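Local atomic coordinates of putative aminotransferase (PDB entry 4ZWV), a protein that probably acts as a pyridoxal 5'-phosphate-dependent sugar aminotransferase in the biosynthesis of the aminopentose of the indolocarbazole AT2433. Residues A70-D75 and D94-T99; G143-A148 and F154-I159. All coordinates share one frame; numbering follows the deposited sequence. Where two conformers were deposited one is given.

Contact 1 of 2, residues A70-D75 and D94-T99; sequences APEERD and DGRRIT
Arg97 holds Asp75 from two levels at once, backbone and side chain. Its amide N donates to Asp75 O over 2.8 Å, almost straight at 173°. Its guanidinium meets the carboxylate side-on: Arg97 NH2 reaches Asp75 OD1 on its syn side, somewhat out of the carboxylate plane, at 2.9 Å, and Arg97 NE makes the longer bond to Asp75 OD2, 3.3 Å, coming from above that plane. The two flat groups are turned 58° against each other, and the pairing is two-pronged but not coplanar. Arg97 sets CG trans to its own N (chi1 162°), then bends at chi3, which turns NE and NH2 toward the Asp75 carboxylate.

Arg96 serves the other end of the loop. Its NH1 points at Glu72 OE2, 3.1 Å away; this oxygen lies in the guanidinium plane but is itself approached from above its carboxylate. Water 1 accepts from the same NH1 and donates to Glu72 O, a second, bridged link to the same residue.

Behind this first shell stands Asp94, whose OD2 takes the NE-H of Arg96 at 2.8 Å, nearly straight, fixing the rotation of the guanidinium. Asp94 follows helix 85-93, and Gly95, whose positive phi suits a glycine, ends it in a Schellman motif that turns the chain into strand 97-100. In the loop 70-75, Pro71 to Arg74 form a type I turn, which presents Glu72 before the chain enters strand 76-79. Backbone bonds of Arg97 and Thr99 to Val77 continue the pairing of these parallel strands. Across the contact the acids come from 70-75 and the arginines from 94-99, with Asp94 backing Arg96, so this surface contact is polar and directional; Arg96, close to the like charge of Arg124, is probably offset by its two carboxylates.

Contact 2 of 2, residues G143-A148 and F154-I159; sequences GILDRA and FRPAVI
Leu145 packs against Val158 and Pro156, joining helix 138-152 to strand 157-161 in the second half of a beta-alpha-beta unit that begins with strand 123-129, within the aminotransferase fold. The inner part is tight. Leu145 CD1 meets Val158 CG2 at 3.3 Å, closer than carbons usually come, while Leu145 CD2 slides along the ring of Pro156, 3.8 Å from Pro156 CD. A branched leucine suits this place because its two methyls serve two partners, and Ala148, one turn on, is small enough for the chain to pass near Pro156. Ile126 of strand 123-129 also packs on Leu145.

The outer side is polar and looser. With chi1 near trans (-174°), CG of Arg155 points away from its backbone N and the chain runs extended to NE, which carries the guanidinium over the helix surface to exposed Asp146. One face of the guanidinium lies over Leu145 CB, 3.5 Å from the plane and toward its rim. Glu149 gives Arg155 NH1 a second acidic partner. Both bonds to Asp146 are bent because two nitrogens share one oxygen: Arg155 NH2 lies 3.0 Å from Asp146 OD1, above the carboxylate plane, and Arg155 NH1 uses that oxygen's anti lone pair at 2.8 Å.

Overall arrangement
From the N terminus, the chain leaves helix 57-66 through the loop 70-75, adds strand 76-79, returns through helix 85-93 and closes contact 1 as 94-99 enters strand 97-100. Only then, after helix 112-118 and strand 123-129, does contact 2 open on helix 138-152, closing a much shorter loop at 154-159. The two stand in series, neither nested nor crossed, with centres about 16 Å apart. Contact 1 belongs to the outer edge of the mixed sheet; contact 2 ties a helix to a strand nearer its middle. They meet directly where the Arg74 guanidinium makes a cation-pi contact with Phe154, Arg74 CZ lying 3.3 Å from Phe154 CD1.

Contact 1 of 2, residues A70-D75 and D94-T99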
ATOM      1  N   ALA A  70      -6.231   7.463 -21.284  1.00 15.28           N
ATOM      2  CA  ALA A  70      -5.380   7.750 -22.428  1.00 14.02           C
ATOM      3  C   ALA A  70      -4.939   6.443 -23.070  1.00 15.08           C
ATOM      4  O   ALA A  70      -4.793   5.432 -22.367  1.00 15.89           O
ATOM      5  CB  ALA A  70      -4.175   8.582 -21.996  1.00 14.84           C
ATOM      6  N   PRO A  71      -4.739   6.450 -24.399  1.00 14.33           N
ATOM      7  CA  PRO A  71      -4.311   5.242 -25.114  1.00 21.90           C
ATOM      8  C   PRO A  71      -2.920   4.796 -24.678  1.00 17.07           C
ATOM      9  O   PRO A  71      -2.125   5.614 -24.213  1.00 14.80           O
ATOM     10  CB  PRO A  71      -4.323   5.681 -26.582  1.00 19.95           C
ATOM     11  CG  PRO A  71      -4.088   7.152 -26.531  1.00 18.98           C
ATOM     12  CD  PRO A  71      -4.822   7.617 -25.299  1.00 15.56           C
ATOM     13  N   GLU A  72      -2.621   3.509 -24.830  0.62 17.13           N
ATOM     14  CA  GLU A  72      -1.325   2.989 -24.403  0.62 15.54           C
ATOM     15  C   GLU A  72      -0.157   3.629 -25.142  0.62 15.24           C
ATOM     16  O   GLU A  72       0.931   3.749 -24.587  0.62 17.23           O
ATOM     17  CB  GLU A  72      -1.281   1.470 -24.597  0.62 20.32           C
ATOM     18  CG  GLU A  72      -2.227   0.711 -23.694  0.62 21.98           C
ATOM     19  CD  GLU A  72      -1.847   0.830 -22.228  0.62 31.76           C
ATOM     20  OE1 GLU A  72      -0.881   0.156 -21.814  0.62 43.34           O
ATOM     21  OE2 GLU A  72      -2.506   1.593 -21.493  0.62 27.94           O
ATOM     22  N   GLU A  73      -0.372   4.060 -26.383  1.00 14.65           N
ATOM     23  CA  GLU A  73       0.703   4.698 -27.139  1.00 16.17           C
ATOM     24  C   GLU A  73       1.096   6.061 -26.560  1.00 15.12           C
ATOM     25  O   GLU A  73       2.145   6.601 -26.894  1.00 19.50           O
ATOM     26  CB  GLU A  73       0.339   4.830 -28.623  1.00 20.14           C
ATOM     27  CG  GLU A  73      -0.919   5.621 -28.905  1.00 22.26           C
ATOM     28  CD  GLU A  73      -2.169   4.751 -28.983  1.00 27.77           C
ATOM     29  OE1 GLU A  73      -3.162   5.216 -29.582  1.00 26.79           O
ATOM     30  OE2 GLU A  73      -2.173   3.614 -28.445  1.00 22.00           O
ATOM     31  N   ARG A  74       0.236   6.643 -25.728  1.00 14.10           N
ATOM     32  CA  ARG A  74       0.656   7.812 -24.958  1.00 12.12           C
ATOM     33  C   ARG A  74       1.281   7.287 -23.673  1.00 10.96           C
ATOM     34  O   ARG A  74       0.613   7.128 -22.662  1.00 13.00           O
ATOM     35  CB  ARG A  74      -0.511   8.768 -24.700  1.00 13.95           C
ATOM     36  CG  ARG A  74      -0.772   9.663 -25.925  1.00 17.12           C
ATOM     37  CD  ARG A  74      -2.062  10.451 -25.808  1.00 20.12           C
ATOM     38  NE  ARG A  74      -2.103  11.220 -24.573  1.00 20.88           N
ATOM     39  CZ  ARG A  74      -3.226  11.623 -23.986  1.00 19.29           C
ATOM     40  NH1 ARG A  74      -4.404  11.326 -24.536  1.00 17.91           N
ATOM     41  NH2 ARG A  74      -3.176  12.324 -22.859  1.00 18.93           N
ATOM     42  N   ASP A  75       2.567   6.956 -23.757  1.00 13.11           N
ATOM     43  CA  ASP A  75       3.239   6.206 -22.705  1.00 12.08           C
ATOM     44  C   ASP A  75       4.158   7.052 -21.838  1.00 14.85           C
ATOM     45  O   ASP A  75       4.799   6.532 -20.928  1.00 17.14           O
ATOM     46  CB  ASP A  75       4.046   5.051 -23.317  1.00 13.36           C
ATOM     47  CG  ASP A  75       5.190   5.527 -24.206  1.00 19.02           C
ATOM     48  OD1 ASP A  75       5.141   6.659 -24.723  1.00 17.37           O
ATOM     49  OD2 ASP A  75       6.147   4.747 -24.420  1.00 24.84           O
ATOM     50  N   ASP A  94       3.177   2.065 -12.871  1.00 10.56           N
ATOM     51  CA  ASP A  94       2.002   2.231 -13.728  1.00 10.23           C
ATOM     52  C   ASP A  94       2.269   1.734 -15.147  1.00 11.69           C
ATOM     53  O   ASP A  94       1.366   1.738 -15.979  1.00 13.15           O
ATOM     54  CB  ASP A  94       1.578   3.711 -13.750  1.00  9.55           C
ATOM     55  CG  ASP A  94       0.201   3.931 -14.375  1.00 13.11           C
ATOM     56  OD1 ASP A  94      -0.793   3.386 -13.843  1.00 13.64           O
ATOM     57  OD2 ASP A  94       0.116   4.671 -15.385  1.00 13.31           O
ATOM     58  N   GLY A  95       3.499   1.296 -15.420  1.00 11.11           N
ATOM     59  CA  GLY A  95       3.856   0.765 -16.729  1.00 10.52           C
ATOM     60  C   GLY A  95       4.214   1.820 -17.762  1.00 11.28           C
ATOM     61  O   GLY A  95       4.241   1.524 -18.960  1.00 14.34           O
ATOM     62  N   ARG A  96       4.527   3.031 -17.307  1.00 11.87           N
ATOM     63  CA  ARG A  96       4.822   4.135 -18.226  1.00  9.73           C
ATOM     64  C   ARG A  96       6.300   4.485 -18.262  1.00 11.75           C
ATOM     65  O   ARG A  96       7.099   3.996 -17.464  1.00 14.88           O
ATOM     66  CB  ARG A  96       4.023   5.391 -17.853  1.00 10.29           C
ATOM     67  CG  ARG A  96       2.578   5.116 -17.500  1.00 11.72           C
ATOM     68  CD  ARG A  96       1.803   4.425 -18.612  1.00 10.23           C
ATOM     69  NE  ARG A  96       0.495   4.040 -18.102  1.00 12.96           N
ATOM     70  CZ  ARG A  96      -0.433   3.398 -18.802  1.00 16.30           C
ATOM     71  NH1 ARG A  96      -0.222   3.087 -20.075  1.00 16.29           N
ATOM     72  NH2 ARG A  96      -1.583   3.074 -18.221  1.00 19.81           N
ATOM     73  N   ARG A  97       6.648   5.373 -19.183  0.63 12.22           N
ATOM     74  CA  ARG A  97       8.009   5.840 -19.363  0.63 12.06           C
ATOM     75  C   ARG A  97       8.171   7.268 -18.833  0.63 12.72           C
ATOM     76  O   ARG A  97       7.365   8.141 -19.151  0.63 15.46           O
ATOM     77  CB  ARG A  97       8.353   5.759 -20.851  0.63 17.42           C
ATOM     78  CG  ARG A  97       9.532   6.559 -21.311  0.63 19.63           C
ATOM     79  CD  ARG A  97       9.821   6.237 -22.776  0.63 25.20           C
ATOM     80  NE  ARG A  97       8.732   6.615 -23.677  0.63 23.16           N
ATOM     81  CZ  ARG A  97       8.687   7.768 -24.338  0.63 22.53           C
ATOM     82  NH1 ARG A  97       9.663   8.651 -24.186  0.63 22.55           N
ATOM     83  NH2 ARG A  97       7.674   8.042 -25.152  0.63 27.36           N
ATOM     84  N   ILE A  98       9.197   7.503 -18.013  1.00 12.16           N
ATOM     85  CA  ILE A  98       9.453   8.839 -17.483  1.00 12.96           C
ATOM     86  C   ILE A  98      10.243   9.656 -18.503  1.00 11.14           C
ATOM     87  O   ILE A  98      11.253   9.182 -19.031  1.00 13.76           O
ATOM     88  CB  ILE A  98      10.246   8.799 -16.168  1.00 12.15           C
ATOM     89  CG1 ILE A  98       9.503   7.998 -15.095  1.00 11.95           C
ATOM     90  CG2 ILE A  98      10.512  10.207 -15.659  1.00 15.20           C
ATOM     91  CD1 ILE A  98      10.369   7.665 -13.886  1.00 12.76           C
ATOM     92  N   THR A  99       9.786  10.872 -18.789  1.00 10.76           N
ATOM     93  CA  THR A  99      10.597  11.828 -19.526  1.00 11.67           C
ATOM     94  C   THR A  99      10.940  12.942 -18.549  1.00 11.77           C
ATOM     95  O   THR A  99      10.051  13.645 -18.053  1.00 11.24           O
ATOM     96  CB  THR A  99       9.876  12.387 -20.751  1.00 15.97           C
ATOM     97  OG1 THR A  99       9.670  11.334 -21.701  1.00 19.46           O
ATOM     98  CG2 THR A  99      10.704  13.490 -21.396  1.00 17.29           C
TER
HETATM   99  O   HOH W   1       1.708   3.301 -21.981  1.00 18.99           O

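Contact 2 of 2, residues G143-A148 and F154-I159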
ATOM      1  N   GLY A 143      -2.037  27.311 -18.842  1.00 12.92           N
ATOM      2  CA  GLY A 143      -1.872  27.918 -20.155  1.00 13.20           C
ATOM      3  C   GLY A 143      -1.064  27.050 -21.112  1.00 15.08           C
ATOM      4  O   GLY A 143      -1.369  26.951 -22.307  1.00 13.90           O
ATOM      5  N   ILE A 144      -0.023  26.422 -20.581  1.00 14.85           N
ATOM      6  CA  ILE A 144       0.784  25.491 -21.356  1.00 13.32           C
ATOM      7  C   ILE A 144      -0.084  24.352 -21.882  1.00 13.55           C
ATOM      8  O   ILE A 144       0.020  23.975 -23.056  1.00 15.65           O
ATOM      9  CB  ILE A 144       1.942  24.941 -20.508  1.00 13.76           C
ATOM     10  CG1 ILE A 144       2.971  26.052 -20.295  1.00 14.98           C
ATOM     11  CG2 ILE A 144       2.580  23.725 -21.185  1.00 15.56           C
ATOM     12  CD1 ILE A 144       3.999  25.752 -19.207  1.00 16.07           C
ATOM     13  N   LEU A 145      -0.956  23.842 -21.024  1.00 13.55           N
ATOM     14  CA  LEU A 145      -1.855  22.757 -21.402  1.00 13.85           C
ATOM     15  C   LEU A 145      -2.929  23.220 -22.381  1.00 15.91           C
ATOM     16  O   LEU A 145      -3.350  22.442 -23.243  1.00 15.87           O
ATOM     17  CB  LEU A 145      -2.485  22.149 -20.163  1.00 13.56           C
ATOM     18  CG  LEU A 145      -1.467  21.311 -19.395  1.00 23.20           C
ATOM     19  CD1 LEU A 145      -2.137  20.819 -18.166  1.00 29.54           C
ATOM     20  CD2 LEU A 145      -0.965  20.148 -20.249  1.00 28.12           C
ATOM     21  N   ASP A 146      -3.382  24.469 -22.251  1.00 12.95           N
ATOM     22  CA  ASP A 146      -4.299  25.030 -23.239  1.00 13.37           C
ATOM     23  C   ASP A 146      -3.687  24.953 -24.636  1.00 15.51           C
ATOM     24  O   ASP A 146      -4.346  24.548 -25.600  1.00 17.33           O
ATOM     25  CB  ASP A 146      -4.644  26.496 -22.934  1.00 16.09           C
ATOM     26  CG  ASP A 146      -5.496  26.666 -21.686  1.00 19.71           C
ATOM     27  OD1 ASP A 146      -6.108  25.689 -21.212  1.00 17.80           O
ATOM     28  OD2 ASP A 146      -5.579  27.817 -21.193  1.00 21.21           O
ATOM     29  N   ARG A 147      -2.427  25.369 -24.744  1.00 15.42           N
ATOM     30  CA  ARG A 147      -1.737  25.365 -26.028  1.00 15.73           C
ATOM     31  C   ARG A 147      -1.468  23.943 -26.510  1.00 13.21           C
ATOM     32  O   ARG A 147      -1.538  23.681 -27.712  1.00 18.01           O
ATOM     33  CB  ARG A 147      -0.432  26.167 -25.938  1.00 19.19           C
ATOM     34  CG  ARG A 147      -0.665  27.662 -25.725  1.00 20.34           C
ATOM     35  CD  ARG A 147       0.623  28.488 -25.774  1.00 19.83           C
ATOM     36  NE  ARG A 147       1.508  28.238 -24.635  1.00 20.18           N
ATOM     37  CZ  ARG A 147       1.364  28.793 -23.431  1.00 19.94           C
ATOM     38  NH1 ARG A 147       0.349  29.617 -23.182  1.00 20.38           N
ATOM     39  NH2 ARG A 147       2.226  28.513 -22.467  1.00 21.45           N
ATOM     40  N   ALA A 148      -1.158  23.039 -25.587  1.00 13.99           N
ATOM     41  CA  ALA A 148      -0.915  21.648 -25.953  1.00 14.82           C
ATOM     42  C   ALA A 148      -2.188  21.015 -26.503  1.00 16.30           C
ATOM     43  O   ALA A 148      -2.147  20.263 -27.476  1.00 16.61           O
ATOM     44  CB  ALA A 148      -0.398  20.850 -24.754  1.00 16.16           C
ATOM     45  N   PHE A 154      -5.636  16.314 -27.551  1.00 17.54           N
ATOM     46  CA  PHE A 154      -5.787  15.805 -26.200  1.00 13.88           C
ATOM     47  C   PHE A 154      -5.113  16.772 -25.251  1.00 15.97           C
ATOM     48  O   PHE A 154      -4.199  17.507 -25.621  1.00 16.81           O
ATOM     49  CB  PHE A 154      -5.197  14.387 -26.082  1.00 15.36           C
ATOM     50  CG  PHE A 154      -3.708  14.310 -26.335  1.00 17.37           C
ATOM     51  CD1 PHE A 154      -2.797  14.656 -25.341  1.00 20.49           C
ATOM     52  CD2 PHE A 154      -3.220  13.854 -27.556  1.00 21.04           C
ATOM     53  CE1 PHE A 154      -1.428  14.584 -25.574  1.00 20.96           C
ATOM     54  CE2 PHE A 154      -1.843  13.771 -27.793  1.00 18.38           C
ATOM     55  CZ  PHE A 154      -0.955  14.133 -26.799  1.00 26.01           C
ATOM     56  N   ARG A 155      -5.585  16.768 -24.014  1.00 13.38           N
ATOM     57  CA  ARG A 155      -5.032  17.625 -22.980  1.00 14.55           C
ATOM     58  C   ARG A 155      -4.427  16.723 -21.921  1.00 12.30           C
ATOM     59  O   ARG A 155      -5.163  16.049 -21.207  1.00 13.86           O
ATOM     60  CB  ARG A 155      -6.118  18.515 -22.383  1.00 15.53           C
ATOM     61  CG  ARG A 155      -5.597  19.539 -21.387  1.00 15.94           C
ATOM     62  CD  ARG A 155      -6.741  20.219 -20.642  1.00 18.13           C
ATOM     63  NE  ARG A 155      -6.253  21.285 -19.766  1.00 19.93           N
ATOM     64  CZ  ARG A 155      -6.095  22.546 -20.154  1.00 19.74           C
ATOM     65  NH1 ARG A 155      -6.404  22.900 -21.392  1.00 17.29           N
ATOM     66  NH2 ARG A 155      -5.641  23.453 -19.301  1.00 19.90           N
ATOM     67  N   PRO A 156      -3.090  16.704 -21.808  1.00 14.18           N
ATOM     68  CA  PRO A 156      -2.481  15.850 -20.781  1.00 14.55           C
ATOM     69  C   PRO A 156      -2.962  16.217 -19.386  1.00 12.49           C
ATOM     70  O   PRO A 156      -3.073  17.403 -19.065  1.00 14.62           O
ATOM     71  CB  PRO A 156      -0.980  16.131 -20.923  1.00 19.54           C
ATOM     72  CG  PRO A 156      -0.815  16.688 -22.298  1.00 20.52           C
ATOM     73  CD  PRO A 156      -2.084  17.440 -22.592  1.00 17.52           C
ATOM     74  N   ALA A 157      -3.245  15.208 -18.578  1.00 12.02           N
ATOM     75  CA  ALA A 157      -3.652  15.433 -17.206  1.00 13.58           C
ATOM     76  C   ALA A 157      -2.481  15.880 -16.364  1.00 12.30           C
ATOM     77  O   ALA A 157      -1.348  15.469 -16.602  1.00 12.83           O
ATOM     78  CB  ALA A 157      -4.252  14.175 -16.623  1.00 18.03           C
ATOM     79  N   VAL A 158      -2.765  16.719 -15.377  1.00 10.09           N
ATOM     80  CA  VAL A 158      -1.781  17.084 -14.366  1.00 10.48           C
ATOM     81  C   VAL A 158      -2.160  16.433 -13.047  1.00 10.08           C
ATOM     82  O   VAL A 158      -3.320  16.490 -12.629  1.00 11.99           O
ATOM     83  CB  VAL A 158      -1.700  18.613 -14.168  1.00 10.53           C
ATOM     84  CG1 VAL A 158      -0.868  18.953 -12.924  1.00 11.53           C
ATOM     85  CG2 VAL A 158      -1.104  19.258 -15.388  1.00 11.86           C
ATOM     86  N   ILE A 159      -1.182  15.803 -12.403  1.00  8.03           N
ATOM     87  CA  ILE A 159      -1.334  15.337 -11.036  1.00  8.58           C
ATOM     88  C   ILE A 159      -0.363  16.146 -10.181  1.00 11.39           C
ATOM     89  O   ILE A 159       0.827  16.202 -10.488  1.00  9.75           O
ATOM     90  CB  ILE A 159      -1.032  13.844 -10.896  1.00  9.34           C
ATOM     91  CG1 ILE A 159      -2.024  13.022 -11.726  1.00 10.77           C
ATOM     92  CG2 ILE A 159      -1.082  13.445  -9.418  1.00 10.57           C
ATOM     93  CD1 ILE A 159      -1.519  11.597 -12.012  1.00 11.03           C
TER